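Local atomic coordinates of glycine cleavage system transcriptional repressor, putative (PDB entry 1U8S), a protein that probably acts as a transcriptional repressor of the glycine cleavage system genes and carries two ACT domains. Residues Q5-I9 against I59-E63; C32-S37 against L49-G54; H90-V96 against S174-N180; F113-I119 against L158-F162. One frame throughout, in Å; residues are numbered along the deposited sequence.

Interaction 1. Residues Q5-I9 against I59-E63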
loop_
_atom_site.group_PDB
_atom_site.type_symbol
_atom_site.label_atom_id
_atom_site.label_comp_id
_atom_site.label_asym_id
_atom_site.label_seq_id
_atom_site.Cartn_x
_atom_site.Cartn_y
_atom_site.Cartn_z
ATOM N N GLN B 5 -16.918 -13.101 -7.080
ATOM C CA GLN B 5 -16.701 -12.754 -5.674
ATOM C C GLN B 5 -15.336 -12.087 -5.407
ATOM O O GLN B 5 -14.313 -12.471 -5.982
ATOM C CB GLN B 5 -16.844 -14.012 -4.814
ATOM C CG GLN B 5 -16.520 -13.801 -3.349
ATOM C CD GLN B 5 -17.511 -12.892 -2.646
ATOM O OE1 GLN B 5 -17.255 -12.419 -1.536
ATOM N NE2 GLN B 5 -18.655 -12.656 -3.278
ATOM N N HIS B 6 -15.333 -11.090 -4.526
ATOM C CA HIS B 6 -14.119 -10.355 -4.194
ATOM C C HIS B 6 -13.574 -10.730 -2.832
ATOM O O HIS B 6 -14.331 -10.996 -1.903
ATOM C CB HIS B 6 -14.379 -8.848 -4.217
ATOM C CG HIS B 6 -14.773 -8.317 -5.557
ATOM N ND1 HIS B 6 -15.888 -8.761 -6.235
ATOM C CD2 HIS B 6 -14.221 -7.355 -6.333
ATOM C CE1 HIS B 6 -16.008 -8.091 -7.369
ATOM N NE2 HIS B 6 -15.009 -7.232 -7.451
ATOM N N LEU B 7 -12.249 -10.722 -2.719
ATOM C CA LEU B 7 -11.572 -11.059 -1.474
ATOM C C LEU B 7 -10.439 -10.068 -1.235
ATOM O O LEU B 7 -9.834 -9.558 -2.184
ATOM C CB LEU B 7 -10.999 -12.479 -1.558
ATOM C CG LEU B 7 -10.240 -13.024 -0.349
ATOM C CD1 LEU B 7 -11.206 -13.252 0.799
ATOM C CD2 LEU B 7 -9.559 -14.330 -0.710
ATOM N N VAL B 8 -10.163 -9.793 0.035
ATOM C CA VAL B 8 -9.095 -8.880 0.403
ATOM C C VAL B 8 -8.007 -9.671 1.101
ATOM O O VAL B 8 -8.278 -10.426 2.034
ATOM C CB VAL B 8 -9.587 -7.774 1.350
ATOM C CG1 VAL B 8 -8.401 -7.090 1.993
ATOM C CG2 VAL B 8 -10.416 -6.761 0.579
ATOM N N ILE B 9 -6.774 -9.498 0.649
ATOM C CA ILE B 9 -5.660 -10.220 1.239
ATOM C C ILE B 9 -4.605 -9.320 1.883
ATOM O O ILE B 9 -4.248 -8.266 1.357
ATOM C CB ILE B 9 -4.963 -11.109 0.188
ATOM C CG1 ILE B 9 -5.937 -12.165 -0.337
ATOM C CG2 ILE B 9 -3.748 -11.791 0.805
ATOM C CD1 ILE B 9 -5.376 -12.984 -1.500
ATOM N N ILE B 59 -12.254 -18.509 -5.430
ATOM C CA ILE B 59 -11.923 -17.737 -4.250
ATOM C C ILE B 59 -11.643 -18.719 -3.115
ATOM O O ILE B 59 -10.633 -18.602 -2.420
ATOM C CB ILE B 59 -13.082 -16.806 -3.850
ATOM C CG1 ILE B 59 -13.249 -15.707 -4.900
ATOM C CG2 ILE B 59 -12.808 -16.188 -2.486
ATOM C CD1 ILE B 59 -12.118 -14.678 -4.897
ATOM N N THR B 60 -12.529 -19.695 -2.931
ATOM C CA THR B 60 -12.326 -20.681 -1.880
ATOM C C THR B 60 -10.964 -21.335 -2.087
ATOM O O THR B 60 -10.221 -21.569 -1.129
ATOM C CB THR B 60 -13.416 -21.762 -1.909
ATOM O OG1 THR B 60 -14.702 -21.139 -1.811
ATOM C CG2 THR B 60 -13.242 -22.726 -0.745
ATOM N N ARG B 61 -10.637 -21.619 -3.347
ATOM C CA ARG B 61 -9.353 -22.227 -3.677
ATOM C C ARG B 61 -8.232 -21.363 -3.134
ATOM O O ARG B 61 -7.228 -21.875 -2.649
ATOM C CB ARG B 61 -9.183 -22.361 -5.186
ATOM C CG ARG B 61 -7.781 -22.792 -5.603
ATOM C CD ARG B 61 -7.505 -24.252 -5.268
ATOM N NE ARG B 61 -6.116 -24.628 -5.541
ATOM C CZ ARG B 61 -5.695 -25.883 -5.683
ATOM N NH1 ARG B 61 -6.561 -26.885 -5.581
ATOM N NH2 ARG B 61 -4.411 -26.142 -5.925
ATOM N N VAL B 62 -8.413 -20.048 -3.224
ATOM C CA VAL B 62 -7.422 -19.096 -2.737
ATOM C C VAL B 62 -7.479 -19.012 -1.213
ATOM O O VAL B 62 -6.447 -18.897 -0.551
ATOM C CB VAL B 62 -7.657 -17.682 -3.321
ATOM C CG1 VAL B 62 -6.624 -16.710 -2.782
ATOM C CG2 VAL B 62 -7.590 -17.733 -4.826
ATOM N N GLU B 63 -8.686 -19.073 -0.659
ATOM C CA GLU B 63 -8.858 -18.996 0.787
ATOM C C GLU B 63 -8.261 -20.220 1.473
ATOM O O GLU B 63 -7.887 -20.164 2.646
ATOM C CB GLU B 63 -10.343 -18.881 1.144
ATOM C CG GLU B 63 -11.035 -17.660 0.562
ATOM C CD GLU B 63 -12.513 -17.602 0.916
ATOM O OE1 GLU B 63 -13.238 -18.578 0.614
ATOM O OE2 GLU B 63 -12.950 -16.581 1.494
#
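The carboxylate of E63 is the main flat group where helix 56-71 meets L7 of strand 5-14. Its OE2 lies 3.8 Å from L7 CD1, while OE1 forms a salt bridge with R81. A leucine methyl thus meets one oxygen and an arginine the other; the methylenes of the glutamate also line the leucine, with E63 CG 3.9 Å from L7 CD2. The peptide carbonyl of Q5 is a second flat group, and its O is approached by I59 CD1 at 3.3 Å, a close fit of methyl against backbone.

The rest is aliphatic packing. I59 carries CG1 beside its backbone N (chi1 -68°), which directs that branch to Q5 and leaves CG2 for the leucine. The chains of L7 and I59 run past each other in opposite senses, L7 CD2 resting 4.1 Å from I59 CG2. One helical turn on, V62 CG1 takes I9 CD1 at 4.1 Å. Branched aliphatic residues suit this buried seam because L7, I9, I59 and V62 add no polar side-chain groups of their own.

Helix 56-71 here packs on the first strand of the ACT-fold sheet, the two short segments nearly parallel, their axes 19° and 9.8 Å apart. I52 of strand 45-54 touches L7, I9 and V62, C32 touches I59 and V62, and strand 76-82 lies along the other edge of strand 5-14.

Interaction 2. Residues C32-S37 against L49-G54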
loop_
_atom_site.group_PDB
_atom_site.type_symbol
_atom_site.label_atom_id
_atom_site.label_comp_id
_atom_site.label_asym_id
_atom_site.label_seq_id
_atom_site.Cartn_x
_atom_site.Cartn_y
_atom_site.Cartn_z
ATOM N N CYS B 32 -8.298 -16.433 -10.148
ATOM C CA CYS B 32 -8.720 -15.104 -9.749
ATOM C C CYS B 32 -7.992 -13.981 -10.471
ATOM O O CYS B 32 -6.932 -14.175 -11.063
ATOM C CB CYS B 32 -8.540 -14.941 -8.246
ATOM S SG CYS B 32 -9.397 -16.192 -7.289
ATOM N N ASN B 33 -8.590 -12.799 -10.420
ATOM C CA ASN B 33 -8.021 -11.620 -11.035
ATOM C C ASN B 33 -7.512 -10.748 -9.914
ATOM O O ASN B 33 -8.051 -10.777 -8.806
ATOM C CB ASN B 33 -9.091 -10.855 -11.799
ATOM C CG ASN B 33 -9.567 -11.595 -13.014
ATOM O OD1 ASN B 33 -8.871 -11.650 -14.031
ATOM N ND2 ASN B 33 -10.752 -12.190 -12.921
ATOM N N ILE B 34 -6.461 -9.984 -10.189
ATOM C CA ILE B 34 -5.931 -9.075 -9.195
ATOM C C ILE B 34 -6.428 -7.694 -9.601
ATOM O O ILE B 34 -5.951 -7.114 -10.581
ATOM C CB ILE B 34 -4.403 -9.093 -9.171
ATOM C CG1 ILE B 34 -3.920 -10.506 -8.838
ATOM C CG2 ILE B 34 -3.890 -8.119 -8.118
ATOM C CD1 ILE B 34 -2.431 -10.681 -8.947
ATOM N N ILE B 35 -7.411 -7.192 -8.856
ATOM C CA ILE B 35 -7.998 -5.881 -9.118
ATOM C C ILE B 35 -6.999 -4.767 -8.848
ATOM O O ILE B 35 -6.834 -3.843 -9.656
ATOM C CB ILE B 35 -9.229 -5.635 -8.222
ATOM C CG1 ILE B 35 -10.281 -6.727 -8.461
ATOM C CG2 ILE B 35 -9.791 -4.248 -8.481
ATOM C CD1 ILE B 35 -10.837 -6.759 -9.872
ATOM N N ASP B 36 -6.338 -4.859 -7.699
ATOM C CA ASP B 36 -5.370 -3.853 -7.297
ATOM C C ASP B 36 -4.567 -4.373 -6.122
ATOM O O ASP B 36 -4.930 -5.380 -5.522
ATOM C CB ASP B 36 -6.097 -2.566 -6.897
ATOM C CG ASP B 36 -5.165 -1.391 -6.783
ATOM O OD1 ASP B 36 -4.008 -1.508 -7.251
ATOM O OD2 ASP B 36 -5.587 -0.352 -6.244
ATOM N N SER B 37 -3.476 -3.693 -5.789
ATOM C CA SER B 37 -2.647 -4.127 -4.677
ATOM C C SER B 37 -1.678 -3.043 -4.280
ATOM O O SER B 37 -1.513 -2.050 -4.988
ATOM C CB SER B 37 -1.843 -5.376 -5.059
ATOM O OG SER B 37 -0.931 -5.094 -6.103
ATOM N N LEU B 49 -0.979 -5.559 0.359
ATOM C CA LEU B 49 -2.421 -5.348 0.485
ATOM C C LEU B 49 -2.912 -5.802 -0.864
ATOM O O LEU B 49 -2.331 -5.422 -1.872
ATOM C CB LEU B 49 -2.774 -3.874 0.662
ATOM C CG LEU B 49 -2.324 -3.267 1.985
ATOM C CD1 LEU B 49 -2.868 -1.843 2.120
ATOM C CD2 LEU B 49 -2.800 -4.170 3.141
ATOM N N MET B 50 -3.957 -6.617 -0.909
ATOM C CA MET B 50 -4.427 -7.060 -2.213
ATOM C C MET B 50 -5.917 -7.353 -2.254
ATOM O O MET B 50 -6.507 -7.777 -1.266
ATOM C CB MET B 50 -3.633 -8.287 -2.670
ATOM C CG MET B 50 -3.907 -8.713 -4.096
ATOM S SD MET B 50 -2.950 -10.183 -4.577
ATOM C CE MET B 50 -1.404 -9.432 -5.153
ATOM N N LEU B 51 -6.512 -7.100 -3.415
ATOM C CA LEU B 51 -7.934 -7.315 -3.660
ATOM C C LEU B 51 -8.084 -8.162 -4.913
ATOM O O LEU B 51 -7.698 -7.748 -6.001
ATOM C CB LEU B 51 -8.646 -5.975 -3.867
ATOM C CG LEU B 51 -10.077 -6.111 -4.383
ATOM C CD1 LEU B 51 -10.886 -6.877 -3.356
ATOM C CD2 LEU B 51 -10.681 -4.744 -4.664
ATOM N N ILE B 52 -8.650 -9.348 -4.761
ATOM C CA ILE B 52 -8.816 -10.231 -5.897
ATOM C C ILE B 52 -10.287 -10.556 -6.073
ATOM O O ILE B 52 -11.096 -10.315 -5.185
ATOM C CB ILE B 52 -8.025 -11.559 -5.706
ATOM C CG1 ILE B 52 -8.584 -12.332 -4.512
ATOM C CG2 ILE B 52 -6.538 -11.264 -5.471
ATOM C CD1 ILE B 52 -7.899 -13.671 -4.280
ATOM N N SER B 53 -10.626 -11.098 -7.234
ATOM C CA SER B 53 -11.997 -11.477 -7.529
ATOM C C SER B 53 -11.946 -12.790 -8.297
ATOM O O SER B 53 -10.954 -13.096 -8.953
ATOM C CB SER B 53 -12.675 -10.405 -8.378
ATOM O OG SER B 53 -12.070 -10.329 -9.655
ATOM N N GLY B 54 -13.014 -13.570 -8.203
ATOM C CA GLY B 54 -13.067 -14.834 -8.910
ATOM C C GLY B 54 -14.392 -15.499 -8.627
ATOM O O GLY B 54 -15.264 -14.906 -7.995
#
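Four backbone hydrogen bonds join C32-S37 to L49-G54. N33 and S53 form a hydrogen-bonded antiparallel pair: N33 N reaches S53 O at 2.8 Å, in the carbonyl plane, and S53 N returns to N33 O. Beyond the I34-I52 non-hydrogen-bonded pair a beta bulge intervenes. I35 N bonds to L51 O at 2.9 Å, yet L51 N bonds to D36 O, so I35 and D36 together stand opposite one residue.

Among the apolar contacts, I34 CG2 meets M50 CG at 4.1 Å on the face that also bears I52. From the loop just before the strand, C32 SG reaches I52 CD1 at 4.2 Å. At the bulge I35 CB packs 3.9 Å from L51 CD2. Beta-branched I34 and I52 suit extended strands and give broad aliphatic surfaces to the core, where they meet helix 19-28.

The polar ends look elsewhere. N33 OD1 and S37 OG bond to T128 N and L124 O of the second subunit, and D36 OD2 pairs with R38. I34 also has backbone bonds to that subunit, consistent with a swapped assembly. The hairpin itself joins the second and third strands of the βαββαβ ACT fold.

Interaction 3. Residues H90-V96 against S174-N180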
loop_
_atom_site.group_PDB
_atom_site.type_symbol
_atom_site.label_atom_id
_atom_site.label_comp_id
_atom_site.label_asym_id
_atom_site.label_seq_id
_atom_site.Cartn_x
_atom_site.Cartn_y
_atom_site.Cartn_z
ATOM N N HIS B 90 -8.474 8.281 -10.190
ATOM C CA HIS B 90 -7.944 9.488 -9.578
ATOM C C HIS B 90 -7.124 10.307 -10.568
ATOM O O HIS B 90 -6.289 9.776 -11.300
ATOM C CB HIS B 90 -7.133 9.131 -8.320
ATOM C CG HIS B 90 -5.710 8.735 -8.578
ATOM N ND1 HIS B 90 -4.677 9.651 -8.609
ATOM C CD2 HIS B 90 -5.137 7.519 -8.732
ATOM C CE1 HIS B 90 -3.529 9.016 -8.763
ATOM N NE2 HIS B 90 -3.780 7.719 -8.839
ATOM N N ALA B 91 -7.386 11.609 -10.583
ATOM C CA ALA B 91 -6.716 12.530 -11.484
ATOM C C ALA B 91 -5.497 13.186 -10.858
ATOM O O ALA B 91 -4.606 13.669 -11.556
ATOM C CB ALA B 91 -7.689 13.592 -11.924
ATOM N N TYR B 92 -5.451 13.225 -9.539
ATOM C CA TYR B 92 -4.316 13.846 -8.894
ATOM C C TYR B 92 -3.944 13.145 -7.623
ATOM O O TYR B 92 -4.722 12.376 -7.050
ATOM C CB TYR B 92 -4.607 15.302 -8.557
ATOM C CG TYR B 92 -4.692 16.221 -9.744
ATOM C CD1 TYR B 92 -3.583 16.957 -10.165
ATOM C CD2 TYR B 92 -5.894 16.391 -10.422
ATOM C CE1 TYR B 92 -3.678 17.853 -11.239
ATOM C CE2 TYR B 92 -6.001 17.278 -11.493
ATOM C CZ TYR B 92 -4.898 18.009 -11.894
ATOM O OH TYR B 92 -5.036 18.907 -12.930
ATOM N N THR B 93 -2.725 13.425 -7.204
ATOM C CA THR B 93 -2.177 12.903 -5.977
ATOM C C THR B 93 -1.748 14.159 -5.269
ATOM O O THR B 93 -0.946 14.923 -5.798
ATOM C CB THR B 93 -0.907 12.039 -6.208
ATOM O OG1 THR B 93 -1.279 10.746 -6.694
ATOM C CG2 THR B 93 -0.125 11.889 -4.905
ATOM N N VAL B 94 -2.304 14.409 -4.099
ATOM C CA VAL B 94 -1.885 15.577 -3.360
ATOM C C VAL B 94 -0.946 15.052 -2.297
ATOM O O VAL B 94 -1.243 14.054 -1.636
ATOM C CB VAL B 94 -3.076 16.313 -2.684
ATOM C CG1 VAL B 94 -4.221 16.441 -3.666
ATOM C CG2 VAL B 94 -3.531 15.572 -1.450
ATOM N N GLU B 95 0.203 15.696 -2.165
ATOM C CA GLU B 95 1.166 15.320 -1.149
ATOM C C GLU B 95 1.174 16.458 -0.143
ATOM O O GLU B 95 1.343 17.615 -0.515
ATOM C CB GLU B 95 2.558 15.176 -1.744
ATOM C CG GLU B 95 2.611 14.293 -2.953
ATOM C CD GLU B 95 4.016 14.170 -3.504
ATOM O OE1 GLU B 95 4.771 15.170 -3.460
ATOM O OE2 GLU B 95 4.360 13.073 -3.994
ATOM N N VAL B 96 0.979 16.133 1.128
ATOM C CA VAL B 96 0.970 17.151 2.166
ATOM C C VAL B 96 2.141 16.947 3.110
ATOM O O VAL B 96 2.556 15.814 3.363
ATOM C CB VAL B 96 -0.338 17.104 2.981
ATOM C CG1 VAL B 96 -0.174 17.874 4.270
ATOM C CG2 VAL B 96 -1.468 17.692 2.170
ATOM N N SER B 174 2.744 22.469 3.630
ATOM C CA SER B 174 2.827 22.708 2.207
ATOM C C SER B 174 1.963 21.670 1.509
ATOM O O SER B 174 1.683 20.602 2.052
ATOM C CB SER B 174 4.278 22.616 1.723
ATOM O OG SER B 174 4.945 21.504 2.285
ATOM N N LEU B 175 1.523 21.996 0.306
ATOM C CA LEU B 175 0.682 21.093 -0.451
ATOM C C LEU B 175 1.295 20.946 -1.842
ATOM O O LEU B 175 1.914 21.872 -2.368
ATOM C CB LEU B 175 -0.729 21.666 -0.504
ATOM C CG LEU B 175 -1.878 20.747 -0.883
ATOM C CD1 LEU B 175 -3.179 21.357 -0.416
ATOM C CD2 LEU B 175 -1.894 20.534 -2.384
ATOM N N ASN B 176 1.144 19.768 -2.428
ATOM C CA ASN B 176 1.708 19.510 -3.739
ATOM C C ASN B 176 0.681 18.711 -4.530
ATOM O O ASN B 176 -0.003 17.856 -3.969
ATOM C CB ASN B 176 2.997 18.697 -3.580
ATOM C CG ASN B 176 4.055 19.059 -4.605
ATOM O OD1 ASN B 176 4.570 18.189 -5.316
ATOM N ND2 ASN B 176 4.400 20.346 -4.677
ATOM N N PHE B 177 0.561 19.006 -5.823
ATOM C CA PHE B 177 -0.367 18.293 -6.700
ATOM C C PHE B 177 0.409 17.607 -7.814
ATOM O O PHE B 177 1.327 18.186 -8.390
ATOM C CB PHE B 177 -1.363 19.253 -7.336
ATOM C CG PHE B 177 -2.388 19.786 -6.387
ATOM C CD1 PHE B 177 -3.349 18.947 -5.835
ATOM C CD2 PHE B 177 -2.410 21.132 -6.060
ATOM C CE1 PHE B 177 -4.319 19.442 -4.972
ATOM C CE2 PHE B 177 -3.376 21.636 -5.196
ATOM C CZ PHE B 177 -4.334 20.786 -4.652
ATOM N N ILE B 178 0.045 16.365 -8.110
ATOM C CA ILE B 178 0.694 15.611 -9.181
ATOM C C ILE B 178 -0.380 14.834 -9.929
ATOM O O ILE B 178 -1.096 14.030 -9.331
ATOM C CB ILE B 178 1.689 14.571 -8.650
ATOM C CG1 ILE B 178 2.666 15.210 -7.667
ATOM C CG2 ILE B 178 2.444 13.957 -9.808
ATOM C CD1 ILE B 178 3.471 14.172 -6.885
ATOM N N LYS B 179 -0.492 15.068 -11.230
ATOM C CA LYS B 179 -1.472 14.356 -12.044
ATOM C C LYS B 179 -0.781 13.149 -12.668
ATOM O O LYS B 179 0.446 13.122 -12.768
ATOM C CB LYS B 179 -2.010 15.278 -13.141
ATOM C CG LYS B 179 -0.945 15.861 -14.055
ATOM C CD LYS B 179 -1.518 16.903 -15.015
ATOM C CE LYS B 179 -2.496 16.303 -16.019
ATOM N NZ LYS B 179 -3.724 15.726 -15.389
ATOM N N ASN B 180 -1.561 12.157 -13.084
ATOM C CA ASN B 180 -0.995 10.954 -13.695
ATOM C C ASN B 180 -1.545 10.679 -15.096
ATOM O O ASN B 180 -1.852 9.500 -15.405
ATOM C CB ASN B 180 -1.255 9.749 -12.786
ATOM C CG ASN B 180 -2.659 9.746 -12.218
ATOM O OD1 ASN B 180 -3.507 8.946 -12.611
ATOM N ND2 ASN B 180 -2.913 10.659 -11.291
#
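V94 and F177 meet because both hold their branch anti to the carbonyl carbon, V94 CG1 at chi1 -45° and F177 CG at -72°, so that the two side chains lie alongside and point the same way. V94 CG1 is then pressed to within 3.3 Å of F177 CE1, a tight contact oblique to the ring. L175 CD2, from the same strand as the phenylalanine, lies over one ring face. On the opposite face of the sheet, E95 has CG beside its backbone N, and the chain then runs extended (chi2 -180°), which carries its carboxylate across the tip of I178: I178 CD1 is 3.2 Å from E95 OE2.

The frame is antiparallel pairing. T93 and I178 exchange two backbone bonds, T93 N to I178 O being 2.7 Å. E95 N reaches N176 O at 2.8 Å, and the return bond, N176 N to E95 O, is weak. Nearer the end of the pairing, K179 CB packs 3.6 Å from Y92 CE1, and H90 ND1 donates to Y92 O from above the carbonyl plane.

This is the pairing of the first and last strands of the second βαββαβ (ACT) unit. A91 and Y92 form a classic beta bulge facing V149. Strand 92-100 lies between strands 141-149 and 172-179, while helix 155-168 covers Y92, V96, L175 and F177 through L155 and F162.

Interaction 4. Residues F113-I119 against L158-F162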
loop_
_atom_site.group_PDB
_atom_site.type_symbol
_atom_site.label_atom_id
_atom_site.label_comp_id
_atom_site.label_asym_id
_atom_site.label_seq_id
_atom_site.Cartn_x
_atom_site.Cartn_y
_atom_site.Cartn_z
ATOM N N PHE B 113 -9.139 16.030 8.126
ATOM C CA PHE B 113 -9.255 17.027 7.068
ATOM C C PHE B 113 -9.632 16.355 5.752
ATOM O O PHE B 113 -10.440 16.884 4.985
ATOM C CB PHE B 113 -7.923 17.757 6.894
ATOM C CG PHE B 113 -7.890 18.702 5.720
ATOM C CD1 PHE B 113 -8.533 19.935 5.780
ATOM C CD2 PHE B 113 -7.208 18.357 4.557
ATOM C CE1 PHE B 113 -8.498 20.812 4.708
ATOM C CE2 PHE B 113 -7.160 19.226 3.466
ATOM C CZ PHE B 113 -7.808 20.458 3.543
ATOM N N PHE B 114 -9.036 15.196 5.487
ATOM C CA PHE B 114 -9.326 14.474 4.258
ATOM C C PHE B 114 -10.611 13.682 4.353
ATOM O O PHE B 114 -11.305 13.502 3.357
ATOM C CB PHE B 114 -8.156 13.566 3.895
ATOM C CG PHE B 114 -6.929 14.325 3.506
ATOM C CD1 PHE B 114 -6.940 15.137 2.376
ATOM C CD2 PHE B 114 -5.793 14.294 4.301
ATOM C CE1 PHE B 114 -5.836 15.917 2.047
ATOM C CE2 PHE B 114 -4.679 15.071 3.983
ATOM C CZ PHE B 114 -4.698 15.884 2.858
ATOM N N ALA B 115 -10.940 13.203 5.543
ATOM C CA ALA B 115 -12.181 12.460 5.691
ATOM C C ALA B 115 -13.354 13.419 5.477
ATOM O O ALA B 115 -14.276 13.111 4.720
ATOM C CB ALA B 115 -12.265 11.821 7.060
ATOM N N GLN B 116 -13.313 14.582 6.122
ATOM C CA GLN B 116 -14.384 15.567 5.981
ATOM C C GLN B 116 -14.639 15.882 4.508
ATOM O O GLN B 116 -15.755 16.203 4.111
ATOM C CB GLN B 116 -14.016 16.856 6.719
ATOM C CG GLN B 116 -13.952 16.701 8.220
ATOM C CD GLN B 116 -13.254 17.858 8.904
ATOM O OE1 GLN B 116 -12.148 18.248 8.518
ATOM N NE2 GLN B 116 -13.886 18.406 9.937
ATOM N N ARG B 117 -13.599 15.777 3.695
ATOM C CA ARG B 117 -13.743 16.066 2.287
ATOM C C ARG B 117 -13.878 14.812 1.428
ATOM O O ARG B 117 -13.898 14.893 0.198
ATOM C CB ARG B 117 -12.567 16.926 1.832
ATOM C CG ARG B 117 -12.581 18.307 2.491
ATOM C CD ARG B 117 -11.204 18.967 2.545
ATOM N NE ARG B 117 -11.327 20.335 3.024
ATOM C CZ ARG B 117 -11.705 20.676 4.258
ATOM N NH1 ARG B 117 -11.993 19.744 5.172
ATOM N NH2 ARG B 117 -11.822 21.965 4.567
ATOM N N GLN B 118 -13.983 13.659 2.084
ATOM C CA GLN B 118 -14.142 12.382 1.400
ATOM C C GLN B 118 -12.989 12.049 0.454
ATOM O O GLN B 118 -13.178 11.376 -0.565
ATOM C CB GLN B 118 -15.483 12.360 0.652
ATOM C CG GLN B 118 -16.695 12.283 1.591
ATOM C CD GLN B 118 -18.026 12.578 0.907
ATOM O OE1 GLN B 118 -18.460 11.851 0.011
ATOM N NE2 GLN B 118 -18.682 13.657 1.333
ATOM N N ILE B 119 -11.795 12.533 0.793
ATOM C CA ILE B 119 -10.591 12.264 0.014
ATOM C C ILE B 119 -9.889 11.090 0.707
ATOM O O ILE B 119 -9.595 11.148 1.904
ATOM C CB ILE B 119 -9.659 13.486 -0.002
ATOM C CG1 ILE B 119 -10.389 14.657 -0.663
ATOM C CG2 ILE B 119 -8.361 13.161 -0.750
ATOM C CD1 ILE B 119 -9.611 15.970 -0.662
ATOM N N LEU B 158 -8.987 23.182 -2.342
ATOM C CA LEU B 158 -8.456 22.219 -1.389
ATOM C C LEU B 158 -7.235 22.845 -0.731
ATOM O O LEU B 158 -7.033 22.728 0.485
ATOM C CB LEU B 158 -8.053 20.924 -2.103
ATOM C CG LEU B 158 -7.384 19.813 -1.276
ATOM C CD1 LEU B 158 -8.304 19.332 -0.166
ATOM C CD2 LEU B 158 -7.030 18.665 -2.196
ATOM N N GLN B 159 -6.433 23.532 -1.537
ATOM C CA GLN B 159 -5.231 24.163 -1.032
ATOM C C GLN B 159 -5.523 25.292 -0.059
ATOM O O GLN B 159 -4.792 25.502 0.902
ATOM C CB GLN B 159 -4.399 24.676 -2.187
ATOM C CG GLN B 159 -3.168 25.437 -1.772
ATOM C CD GLN B 159 -2.199 25.549 -2.914
ATOM O OE1 GLN B 159 -1.482 24.596 -3.219
ATOM N NE2 GLN B 159 -2.184 26.702 -3.577
ATOM N N GLU B 160 -6.591 26.031 -0.311
ATOM C CA GLU B 160 -6.943 27.122 0.576
ATOM C C GLU B 160 -7.428 26.566 1.907
ATOM O O GLU B 160 -6.998 27.012 2.964
ATOM C CB GLU B 160 -7.999 28.020 -0.086
ATOM C CG GLU B 160 -7.377 29.076 -1.005
ATOM C CD GLU B 160 -8.388 29.814 -1.866
ATOM O OE1 GLU B 160 -8.036 30.892 -2.399
ATOM O OE2 GLU B 160 -9.527 29.315 -2.023
ATOM N N GLU B 161 -8.306 25.575 1.863
ATOM C CA GLU B 161 -8.808 24.976 3.091
ATOM C C GLU B 161 -7.665 24.358 3.903
ATOM O O GLU B 161 -7.667 24.409 5.132
ATOM C CB GLU B 161 -9.868 23.928 2.753
ATOM C CG GLU B 161 -10.921 24.471 1.798
ATOM C CD GLU B 161 -12.102 23.549 1.629
ATOM O OE1 GLU B 161 -11.883 22.320 1.553
ATOM O OE2 GLU B 161 -13.243 24.057 1.555
ATOM N N PHE B 162 -6.684 23.787 3.210
ATOM C CA PHE B 162 -5.529 23.179 3.864
ATOM C C PHE B 162 -4.675 24.242 4.546
ATOM O O PHE B 162 -4.084 23.983 5.598
ATOM C CB PHE B 162 -4.670 22.434 2.845
ATOM C CG PHE B 162 -3.341 21.996 3.387
ATOM C CD1 PHE B 162 -3.246 20.889 4.231
ATOM C CD2 PHE B 162 -2.183 22.725 3.102
ATOM C CE1 PHE B 162 -2.013 20.516 4.786
ATOM C CE2 PHE B 162 -0.946 22.364 3.650
ATOM C CZ PHE B 162 -0.862 21.258 4.495
#
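F113 and L158 join the two helices that lie on one face of the four-stranded antiparallel sheet of an ACT domain, a βαββαβ fold. The innermost contacts are apolar. L158 CD1 sits 3.8 Å from F113 CE2 and meets I119 CD1 tip to tip at 3.6 Å. The phenylalanine also reaches F162 at about a right angle, F113 CZ lying 3.8 Å from F162 CB. Its CG is anti to the backbone N (chi1 174°), which carries the ring across to helix 155-168. A broad ring and a branched leucine suit this buried interface, meeting hydrocarbon to hydrocarbon.

Toward the partly exposed side, R117 and E161 form a salt bridge. R117 NE approaches E161 OE1 from above the carboxylate plane; the modelled 2.5 Å is doubtfully short, so the exact length is uncertain. R117 NH2 adds a weak second bond to the same oxygen. The guanidinium and carboxylate planes are 78° apart, so this is not a flat, paired bridge.

Further out, a Schellman motif ends the first helix: Q118, with positive phi, follows R117, and I119 N bonds to F114 O at 2.8 Å. This turn brings I119 back toward the sheet, where it touches A147 and V149, while L158 reaches F177.

The guanidinium is steadied from its own segment: R117 NH1 bonds to F113 O on a lone pair, and F113 CE1 lies 3.2 Å above the centre of the guanidinium plane.

How the interactions relate
The four contacts fall into two groups, one in each ACT domain. Interactions 1 and 2 share a sheet: I9 N lies 2.6 Å from M50 O, a probable hydrogen bond. V62 CG2 lies 3.4 Å from C32 SG, and this loop residue brings the start of the hairpin against helix 56-71. Interactions 3 and 4 touch in the second domain, the strand pair of one lying against the helices of the other, with V96 CG1 3.3 Å from F162 CE1 and the centres of the two interactions 12 Å apart. Between the groups nothing touches: interactions 2 and 3 have nearest atoms about 8 Å apart, and interactions 1 and 4 have centres about 34 Å apart, on opposite sides of the chain's centre.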